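Side-chain contacts in AgaA (Rhizobium radiobacter, PDB 6HLX), which binds the opine agropinic acid as the periplasmic substrate-binding protein of an ABC transporter, delivering it for import into the bacterium: residues D16-P21 with L86-D91; V28-H33 with S476-E481; I383-W388 with A427-I432. All blocks are in the same frame, centred on the assembly; numbering follows the deposited sequence.

Interaction 1: residues D16-P21 with L86-D91. With EDO (1,2-ethanediol), chain B.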
loop_
_atom_site.group_PDB
_atom_site.type_symbol
_atom_site.label_atom_id
_atom_site.label_comp_id
_atom_site.label_asym_id
_atom_site.label_seq_id
_atom_site.Cartn_x
_atom_site.Cartn_y
_atom_site.Cartn_z
ATOM N N ASP A 16 12.114 7.065 -5.733
ATOM C CA ASP A 16 12.740 5.871 -6.338
ATOM C C ASP A 16 11.585 4.883 -6.618
ATOM O O ASP A 16 10.827 4.532 -5.710
ATOM C CB ASP A 16 13.818 5.281 -5.403
ATOM C CG ASP A 16 14.519 4.058 -5.955
ATOM O OD1 ASP A 16 13.899 3.326 -6.750
ATOM O OD2 ASP A 16 15.668 3.805 -5.554
ATOM N N THR A 17 11.359 4.563 -7.900
ATOM C CA THR A 17 10.124 3.850 -8.248
ATOM C C THR A 17 9.921 2.535 -7.541
ATOM O O THR A 17 8.778 2.248 -7.164
ATOM C CB THR A 17 9.941 3.675 -9.758
ATOM O OG1 THR A 17 10.923 2.762 -10.263
ATOM C CG2 THR A 17 10.007 5.041 -10.517
ATOM N N VAL A 18 11.000 1.750 -7.341
ATOM C CA VAL A 18 10.891 0.382 -6.808
ATOM C C VAL A 18 10.620 0.342 -5.284
ATOM O O VAL A 18 10.216 -0.707 -4.761
ATOM C CB VAL A 18 12.099 -0.503 -7.195
ATOM C CG1 VAL A 18 12.297 -0.553 -8.709
ATOM C CG2 VAL A 18 13.376 -0.064 -6.478
ATOM N N VAL A 19 10.900 1.465 -4.587
ATOM C CA VAL A 19 10.702 1.582 -3.139
ATOM C C VAL A 19 9.277 1.979 -2.857
ATOM O O VAL A 19 8.737 2.853 -3.546
ATOM C CB VAL A 19 11.698 2.624 -2.541
ATOM C CG1 VAL A 19 11.489 2.818 -1.046
ATOM C CG2 VAL A 19 13.133 2.225 -2.839
ATOM N N GLN A 20 8.683 1.373 -1.820
ATOM C CA GLN A 20 7.319 1.699 -1.384
ATOM C C GLN A 20 7.504 2.568 -0.118
ATOM O O GLN A 20 7.701 2.016 0.980
ATOM C CB GLN A 20 6.549 0.397 -1.058
ATOM C CG GLN A 20 5.018 0.522 -1.113
ATOM C CD GLN A 20 4.430 1.644 -0.304
ATOM O OE1 GLN A 20 4.609 2.822 -0.632
ATOM N NE2 GLN A 20 3.682 1.313 0.737
ATOM N N PRO A 21 7.517 3.917 -0.235
ATOM C CA PRO A 21 7.776 4.741 0.964
ATOM C C PRO A 21 6.521 5.028 1.785
ATOM O O PRO A 21 6.613 5.559 2.894
ATOM C CB PRO A 21 8.293 6.062 0.362
ATOM C CG PRO A 21 7.490 6.199 -0.923
ATOM C CD PRO A 21 7.308 4.758 -1.444
ATOM N N LEU A 86 12.214 -4.095 -14.845
ATOM C CA LEU A 86 11.910 -5.349 -14.151
ATOM C C LEU A 86 13.142 -5.943 -13.500
ATOM O O LEU A 86 13.062 -6.409 -12.366
ATOM C CB LEU A 86 11.235 -6.359 -15.094
ATOM C CG LEU A 86 9.835 -5.966 -15.599
ATOM C CD1 LEU A 86 9.317 -6.983 -16.613
ATOM C CD2 LEU A 86 8.831 -5.788 -14.444
ATOM N N GLU A 87 14.297 -5.898 -14.187
ATOM C CA GLU A 87 15.550 -6.416 -13.614
ATOM C C GLU A 87 15.949 -5.704 -12.322
ATOM O O GLU A 87 16.485 -6.352 -11.410
ATOM C CB GLU A 87 16.664 -6.407 -14.639
ATOM C CG GLU A 87 16.540 -7.614 -15.549
ATOM C CD GLU A 87 17.542 -7.677 -16.682
ATOM O OE1 GLU A 87 17.665 -8.764 -17.288
ATOM O OE2 GLU A 87 18.196 -6.648 -16.973
ATOM N N ARG A 88 15.636 -4.396 -12.212
ATOM C CA ARG A 88 15.918 -3.635 -10.980
ATOM C C ARG A 88 15.054 -4.143 -9.820
ATOM O O ARG A 88 15.514 -4.211 -8.677
ATOM C CB ARG A 88 15.715 -2.128 -11.213
ATOM C CG ARG A 88 16.212 -1.306 -10.050
ATOM C CD ARG A 88 16.592 0.115 -10.381
ATOM N NE ARG A 88 17.082 0.721 -9.151
ATOM C CZ ARG A 88 16.425 1.625 -8.434
ATOM N NH1 ARG A 88 15.274 2.130 -8.876
ATOM N NH2 ARG A 88 16.928 2.059 -7.285
ATOM N N ILE A 89 13.813 -4.529 -10.112
ATOM C CA ILE A 89 12.912 -5.064 -9.083
ATOM C C ILE A 89 13.412 -6.435 -8.616
ATOM O O ILE A 89 13.426 -6.738 -7.415
ATOM C CB ILE A 89 11.460 -5.160 -9.623
ATOM C CG1 ILE A 89 10.919 -3.729 -9.954
ATOM C CG2 ILE A 89 10.550 -5.888 -8.582
ATOM C CD1 ILE A 89 9.625 -3.721 -10.893
ATOM N N LEU A 90 13.829 -7.259 -9.580
ATOM C CA LEU A 90 14.268 -8.635 -9.326
ATOM C C LEU A 90 15.623 -8.774 -8.649
ATOM O O LEU A 90 15.943 -9.850 -8.140
ATOM C CB LEU A 90 14.269 -9.422 -10.651
ATOM C CG LEU A 90 12.906 -9.551 -11.359
ATOM C CD1 LEU A 90 13.078 -10.120 -12.792
ATOM C CD2 LEU A 90 11.923 -10.379 -10.544
ATOM N N ASP A 91 16.435 -7.726 -8.690
ATOM C CA ASP A 91 17.805 -7.769 -8.163
ATOM C C ASP A 91 17.821 -8.096 -6.663
ATOM O O ASP A 91 17.350 -7.282 -5.889
ATOM C CB ASP A 91 18.511 -6.444 -8.441
ATOM C CG ASP A 91 19.980 -6.357 -8.011
ATOM O OD1 ASP A 91 20.492 -7.332 -7.405
ATOM O OD2 ASP A 91 20.600 -5.321 -8.264
HETATM C C1 EDO B . 16.058 -12.011 -15.766
HETATM O O1 EDO B . 16.403 -11.290 -16.943
HETATM C C2 EDO B . 16.763 -11.372 -14.540
HETATM O O2 EDO B . 16.384 -12.059 -13.353
HETATM O O HOH W 1 13.494 2.197 -11.152
#
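The guanidinium of R88 takes V18 on one face and D16 at its edge. CG2 of V18 stands 3.7 Å above the guanidinium plane, offset toward the rim, while CG of D16 lies in that plane. The carboxylate and guanidinium planes are 21° apart, so the two groups meet edge to edge with a modest twist. R88 grips D16 end-on with both terminal nitrogens in a bidentate salt bridge. NH2 of R88 reaches OD2 of D16 at 2.8 Å along a nearly straight N-H...O line (170°), with OD2 in the guanidinium plane. NH1 of R88 meets OD1 of D16, also at 2.8 Å, but this bond is more bent and tilted; both oxygens are approached on their syn sides. The reach depends on the R88 chain, extended from CG to NE after CG leaves anti to the backbone N (chi1 -171°). A water in the same plane accepts from NH1 of R88 (2.9 Å) and donates to OG1 of T17 (2.8 Å). Beside this polar patch, CG1 of V18 packs on CG1 of I89 at 3.7 Å, the valine crossing the isoleucine obliquely.

The contact joins a type I beta turn, D16 to V19, to the last turn of helix 79-90. That turn lies in the loop between strand 3-8 and helix 23-32, and the loop also carries Q20, which touches agropinic acid. With two bonds to D16 and one to water, the R88 guanidinium has its rotation fixed, and the partial burial of the charge pair would probably strengthen their mutual attraction.

Interaction 2: residues V28-H33 with S476-E481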
loop_
_atom_site.group_PDB
_atom_site.type_symbol
_atom_site.label_atom_id
_atom_site.label_comp_id
_atom_site.label_asym_id
_atom_site.label_seq_id
_atom_site.Cartn_x
_atom_site.Cartn_y
_atom_site.Cartn_z
ATOM N N VAL A 28 2.527 10.860 -5.700
ATOM C CA VAL A 28 3.337 11.623 -6.647
ATOM C C VAL A 28 3.787 10.694 -7.798
ATOM O O VAL A 28 3.676 11.056 -8.971
ATOM C CB VAL A 28 4.527 12.352 -5.971
ATOM C CG1 VAL A 28 5.352 13.123 -7.006
ATOM C CG2 VAL A 28 4.034 13.299 -4.861
ATOM N N LYS A 29 4.252 9.489 -7.462
ATOM C CA LYS A 29 4.698 8.537 -8.508
ATOM C C LYS A 29 3.587 8.236 -9.515
ATOM O O LYS A 29 3.865 8.108 -10.703
ATOM C CB LYS A 29 5.145 7.201 -7.897
ATOM C CG LYS A 29 6.530 7.297 -7.270
ATOM C CD LYS A 29 7.180 5.928 -6.988
ATOM C CE LYS A 29 6.352 5.071 -6.026
ATOM N NZ LYS A 29 7.132 3.896 -5.523
ATOM N N LEU A 30 2.332 8.146 -9.046
ATOM C CA LEU A 30 1.207 7.797 -9.924
ATOM C C LEU A 30 0.757 8.950 -10.843
ATOM O O LEU A 30 -0.012 8.731 -11.780
ATOM C CB LEU A 30 0.051 7.194 -9.119
ATOM C CG LEU A 30 0.404 5.852 -8.468
ATOM C CD1 LEU A 30 -0.628 5.472 -7.439
ATOM C CD2 LEU A 30 0.624 4.730 -9.521
ATOM N N ALA A 31 1.308 10.141 -10.633
ATOM C CA ALA A 31 1.070 11.263 -11.541
ATOM C C ALA A 31 2.111 11.220 -12.671
ATOM O O ALA A 31 1.815 11.623 -13.788
ATOM C CB ALA A 31 1.221 12.580 -10.772
ATOM N N ILE A 32 3.344 10.811 -12.358
ATOM C CA ILE A 32 4.491 10.880 -13.280
ATOM C C ILE A 32 4.782 9.574 -14.008
ATOM O O ILE A 32 5.493 9.605 -15.011
ATOM C CB ILE A 32 5.723 11.286 -12.411
ATOM C CG1 ILE A 32 5.567 12.735 -11.876
ATOM C CG2 ILE A 32 7.094 11.086 -13.118
ATOM C CD1 ILE A 32 6.548 12.951 -10.591
ATOM N N HIS A 33 4.337 8.441 -13.458
ATOM C CA HIS A 33 4.736 7.145 -14.007
ATOM C C HIS A 33 3.591 6.262 -14.439
ATOM O O HIS A 33 2.486 6.393 -13.929
ATOM C CB HIS A 33 5.561 6.385 -12.938
ATOM C CG HIS A 33 6.899 6.999 -12.645
ATOM N ND1 HIS A 33 7.906 7.013 -13.587
ATOM C CD2 HIS A 33 7.362 7.552 -11.496
ATOM C CE1 HIS A 33 8.935 7.604 -13.006
ATOM N NE2 HIS A 33 8.651 7.938 -11.736
ATOM N N SER A 476 -5.186 6.064 -5.392
ATOM C CA SER A 476 -6.104 7.111 -5.880
ATOM C C SER A 476 -5.418 8.232 -6.661
ATOM O O SER A 476 -6.070 8.870 -7.510
ATOM C CB SER A 476 -6.931 7.701 -4.741
ATOM O OG SER A 476 -7.757 6.715 -4.141
ATOM N N GLY A 477 -4.113 8.441 -6.404
ATOM C CA GLY A 477 -3.339 9.438 -7.154
ATOM C C GLY A 477 -3.356 9.198 -8.660
ATOM O O GLY A 477 -3.191 10.144 -9.443
ATOM N N LEU A 478 -3.628 7.941 -9.098
ATOM C CA LEU A 478 -3.786 7.663 -10.539
ATOM C C LEU A 478 -4.902 8.519 -11.158
ATOM O O LEU A 478 -4.802 8.927 -12.324
ATOM C CB LEU A 478 -4.179 6.194 -10.747
ATOM C CG LEU A 478 -3.034 5.192 -10.730
ATOM C CD1 LEU A 478 -3.568 3.746 -10.546
ATOM C CD2 LEU A 478 -2.228 5.289 -12.034
ATOM N N SER A 479 -5.979 8.775 -10.391
ATOM C CA SER A 479 -7.140 9.501 -10.904
ATOM C C SER A 479 -6.861 11.002 -11.184
ATOM O O SER A 479 -7.729 11.688 -11.735
ATOM C CB SER A 479 -8.344 9.313 -9.980
ATOM O OG SER A 479 -8.233 10.124 -8.820
ATOM N N ILE A 480 -5.652 11.511 -10.814
ATOM C CA ILE A 480 -5.323 12.928 -11.088
ATOM C C ILE A 480 -5.363 13.227 -12.603
ATOM O O ILE A 480 -5.560 14.372 -12.994
ATOM C CB ILE A 480 -3.963 13.335 -10.439
ATOM C CG1 ILE A 480 -3.817 14.903 -10.281
ATOM C CG2 ILE A 480 -2.754 12.721 -11.168
ATOM C CD1 ILE A 480 -4.691 15.505 -9.121
ATOM N N GLU A 481 -5.178 12.204 -13.454
ATOM C CA GLU A 481 -5.215 12.441 -14.903
ATOM C C GLU A 481 -6.620 12.800 -15.409
ATOM O O GLU A 481 -6.758 13.254 -16.543
ATOM C CB GLU A 481 -4.656 11.244 -15.678
ATOM C CG GLU A 481 -5.521 9.989 -15.634
ATOM C CD GLU A 481 -5.018 8.868 -16.528
ATOM O OE1 GLU A 481 -4.020 9.088 -17.242
ATOM O OE2 GLU A 481 -5.628 7.777 -16.526
HETATM O O HOH W 2 -2.265 9.759 -13.075
#
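L30 lays its isobutyl group against L478, the two side chains crossing at a slant. CD2 of L30 meets CD2 of L478 at 3.8 Å, and CD2 of L30 also lies 3.9 Å from CG of L478, so the branches overlap rather than meeting at a single methyl. Closer to the backbone, CB of L30 sits 3.8 Å from N of L478 and 4.0 Å from C of G477. Glycine brings no side chain to this spot, and the CA atoms of L30 and L478 come within 5.0 Å. At the next residue of the helix, CB of A31 touches CG2 of I480 at 4.0 Å. The I480 torsion (chi1 -160°) sends CG1 anti to the backbone N and leaves CG2 to face the alanine.

The partners are the last turn of helix 23-32 and a 3-10 segment, 476-481, from near the C-terminal end of the chain. Beneath them lies the seven-stranded mixed sheet: Y193 of strand 190-195 touches both A31 and I480, and F6 of strand 3-8 adjoins I480. No direct hydrogen bond crosses the interface. Instead, one water donates to O of L30 and to O of L478, 2.8 Å from each; O of L30 also accepts from NH1 of R34. The chemistry is therefore that of a buried apolar seam, in which the water bridges two carbonyl oxygens that could not bond to one another.

Interaction 3: residues I383-W388 with A427-I432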
loop_
_atom_site.group_PDB
_atom_site.type_symbol
_atom_site.label_atom_id
_atom_site.label_comp_id
_atom_site.label_asym_id
_atom_site.label_seq_id
_atom_site.Cartn_x
_atom_site.Cartn_y
_atom_site.Cartn_z
ATOM N N ILE A 383 -2.909 -5.692 -4.096
ATOM C CA ILE A 383 -3.563 -6.048 -5.352
ATOM C C ILE A 383 -4.991 -6.497 -5.016
ATOM O O ILE A 383 -5.270 -6.835 -3.862
ATOM C CB ILE A 383 -2.804 -7.163 -6.132
ATOM C CG1 ILE A 383 -2.682 -8.463 -5.309
ATOM C CG2 ILE A 383 -1.426 -6.633 -6.634
ATOM C CD1 ILE A 383 -2.318 -9.689 -6.159
ATOM N N THR A 384 -5.877 -6.512 -6.013
ATOM C CA THR A 384 -7.256 -6.910 -5.766
ATOM C C THR A 384 -7.522 -8.385 -6.139
ATOM O O THR A 384 -8.656 -8.743 -6.415
ATOM C CB THR A 384 -8.236 -5.962 -6.444
ATOM O OG1 THR A 384 -7.976 -6.014 -7.841
ATOM C CG2 THR A 384 -8.105 -4.536 -5.938
ATOM N N ASP A 385 -6.484 -9.213 -6.179
ATOM C CA ASP A 385 -6.637 -10.654 -6.360
ATOM C C ASP A 385 -6.399 -11.232 -4.959
ATOM O O ASP A 385 -5.641 -10.639 -4.163
ATOM C CB ASP A 385 -5.591 -11.224 -7.346
ATOM C CG ASP A 385 -5.706 -12.741 -7.468
ATOM O OD1 ASP A 385 -6.635 -13.214 -8.151
ATOM O OD2 ASP A 385 -4.921 -13.447 -6.808
ATOM N N ALA A 386 -6.945 -12.439 -4.686
ATOM C CA ALA A 386 -6.770 -13.115 -3.388
ATOM C C ALA A 386 -5.289 -13.278 -3.020
ATOM O O ALA A 386 -4.961 -13.396 -1.825
ATOM C CB ALA A 386 -7.419 -14.479 -3.426
ATOM N N ASP A 387 -4.391 -13.320 -4.034
ATOM C CA ASP A 387 -2.954 -13.477 -3.770
ATOM C C ASP A 387 -2.321 -12.261 -3.073
ATOM O O ASP A 387 -1.125 -12.294 -2.759
ATOM C CB ASP A 387 -2.157 -13.881 -5.022
ATOM C CG ASP A 387 -0.746 -14.343 -4.689
ATOM O OD1 ASP A 387 -0.602 -15.236 -3.820
ATOM O OD2 ASP A 387 0.212 -13.759 -5.240
ATOM N N TRP A 388 -3.117 -11.210 -2.767
ATOM C CA TRP A 388 -2.591 -10.104 -1.944
ATOM C C TRP A 388 -2.050 -10.711 -0.629
ATOM O O TRP A 388 -1.121 -10.183 -0.024
ATOM C CB TRP A 388 -3.689 -9.068 -1.617
ATOM C CG TRP A 388 -4.773 -9.521 -0.665
ATOM C CD1 TRP A 388 -5.992 -10.043 -0.998
ATOM C CD2 TRP A 388 -4.787 -9.351 0.771
ATOM N NE1 TRP A 388 -6.748 -10.254 0.139
ATOM C CE2 TRP A 388 -6.041 -9.812 1.236
ATOM C CE3 TRP A 388 -3.856 -8.846 1.710
ATOM C CZ2 TRP A 388 -6.408 -9.754 2.601
ATOM C CZ3 TRP A 388 -4.210 -8.811 3.062
ATOM C CH2 TRP A 388 -5.459 -9.287 3.498
ATOM N N ALA A 427 -13.496 -21.746 -8.407
ATOM C CA ALA A 427 -14.238 -22.733 -7.589
ATOM C C ALA A 427 -13.245 -23.626 -6.805
ATOM O O ALA A 427 -13.525 -24.061 -5.675
ATOM C CB ALA A 427 -15.128 -23.593 -8.480
ATOM N N GLU A 428 -12.058 -23.868 -7.397
ATOM C CA GLU A 428 -11.012 -24.650 -6.727
ATOM C C GLU A 428 -10.164 -23.707 -5.857
ATOM O O GLU A 428 -9.786 -24.061 -4.734
ATOM C CB GLU A 428 -10.133 -25.391 -7.756
ATOM C CG GLU A 428 -10.861 -26.551 -8.443
ATOM C CD GLU A 428 -11.538 -27.531 -7.497
ATOM O OE1 GLU A 428 -10.843 -28.083 -6.611
ATOM O OE2 GLU A 428 -12.769 -27.728 -7.626
ATOM N N ARG A 429 -9.920 -22.489 -6.343
ATOM C CA ARG A 429 -9.120 -21.531 -5.558
ATOM C C ARG A 429 -9.781 -21.224 -4.210
ATOM O O ARG A 429 -9.079 -21.109 -3.213
ATOM C CB ARG A 429 -8.918 -20.201 -6.320
ATOM C CG ARG A 429 -7.985 -20.267 -7.505
ATOM C CD ARG A 429 -7.748 -18.866 -8.073
ATOM N NE ARG A 429 -6.707 -18.166 -7.322
ATOM C CZ ARG A 429 -6.481 -16.858 -7.393
ATOM N NH1 ARG A 429 -5.486 -16.309 -6.695
ATOM N NH2 ARG A 429 -7.230 -16.088 -8.179
ATOM N N VAL A 430 -11.113 -21.137 -4.164
ATOM C CA VAL A 430 -11.783 -20.767 -2.919
ATOM C C VAL A 430 -11.544 -21.826 -1.799
ATOM O O VAL A 430 -11.313 -21.426 -0.652
ATOM C CB VAL A 430 -13.268 -20.365 -3.115
ATOM C CG1 VAL A 430 -14.184 -21.556 -3.273
ATOM C CG2 VAL A 430 -13.740 -19.430 -1.994
ATOM N N LYS A 431 -11.466 -23.135 -2.145
ATOM C CA LYS A 431 -11.198 -24.209 -1.177
ATOM C C LYS A 431 -9.790 -24.031 -0.584
ATOM O O LYS A 431 -9.562 -24.317 0.594
ATOM C CB LYS A 431 -11.242 -25.584 -1.868
ATOM C CG LYS A 431 -12.586 -25.956 -2.494
ATOM C CD LYS A 431 -12.479 -27.365 -3.089
ATOM C CE LYS A 431 -13.690 -27.786 -3.881
ATOM N NZ LYS A 431 -13.509 -29.151 -4.443
ATOM N N ILE A 432 -8.841 -23.602 -1.431
ATOM C CA ILE A 432 -7.450 -23.385 -1.041
ATOM C C ILE A 432 -7.367 -22.217 -0.051
ATOM O O ILE A 432 -6.744 -22.354 1.000
ATOM C CB ILE A 432 -6.567 -23.157 -2.298
ATOM C CG1 ILE A 432 -6.561 -24.410 -3.206
ATOM C CG2 ILE A 432 -5.143 -22.768 -1.883
ATOM C CD1 ILE A 432 -6.192 -24.091 -4.655
#
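R429 holds D385 in a bidentate, end-on salt bridge: NH2 of R429 donates to OD1 of D385 and NH1 of R429 to OD2 of D385, each at 2.9 Å. Both bonds are almost straight, with N-H...O angles of 174° and 177°, and each oxygen uses its syn lone pair. Both oxygens also lie in the guanidinium plane, and with carboxylate and guanidinium nearly coplanar, 9° apart, the two flat groups meet edge to edge.

OD2 of D385 has a second donor, N of D387, at 2.8 Å, which approaches from above the carboxylate plane. Three bonds therefore fix the carboxylate, two to the arginine and one to the backbone. The last is a capping bond: D385 opens the type I turn D385-W388, which leads into helix 388-393, and there N of W388 bonds to O of D385. R429 comes from helix 426-443, so the pair ties the approach to one helix to the flank of another, away from the agropinic acid pocket. The loop follows strand 374-379, and helix 426-443 precedes strand 446-451, both strands of the six-stranded mixed sheet, which places the contact in that lobe of this family 5 solute-binding protein. D129 and Y130 of helix 127-131 also touch the loop.

The R429 chain bends at chi3 to reach the carboxylate. R429 has further partners: NE donates to the carbonyl of G420, and NH1 is also hydrogen-bonded to the hydroxyl of Y433. D387 directs its own carboxylate elsewhere, OD1 bonding to S390 and pairing with R421. Looser packing surrounds the salt bridge: CB of A386 points toward the helix and lies 4.2 Å from NH1 of R429, obliquely placed to the guanidinium, while V125 and M292 touch the arginine from neighbouring loops.

Interactions 1 and 2 are neighbours, with centres 18 Å apart, and they touch: NZ of K29, on helix 23-32, probably hydrogen-bonds to O of T17 in the preceding loop. Their segments alternate along the chain, 16-21, 28-33, 86-91 and 476-481, so the loop and helix after strand 3-8 are tied both to helix 79-90 and to a segment near the C-terminal end. Interaction 3 stands apart, its centre 25 Å from that of interaction 1 and 28 Å from that of interaction 2, without touching. Its segments, 383-388 and 427-432, fall between the two halves of interaction 2. That loop and helix lie beside the seven-stranded sheet; interaction 3 follows strand 374-379 of the six-stranded one.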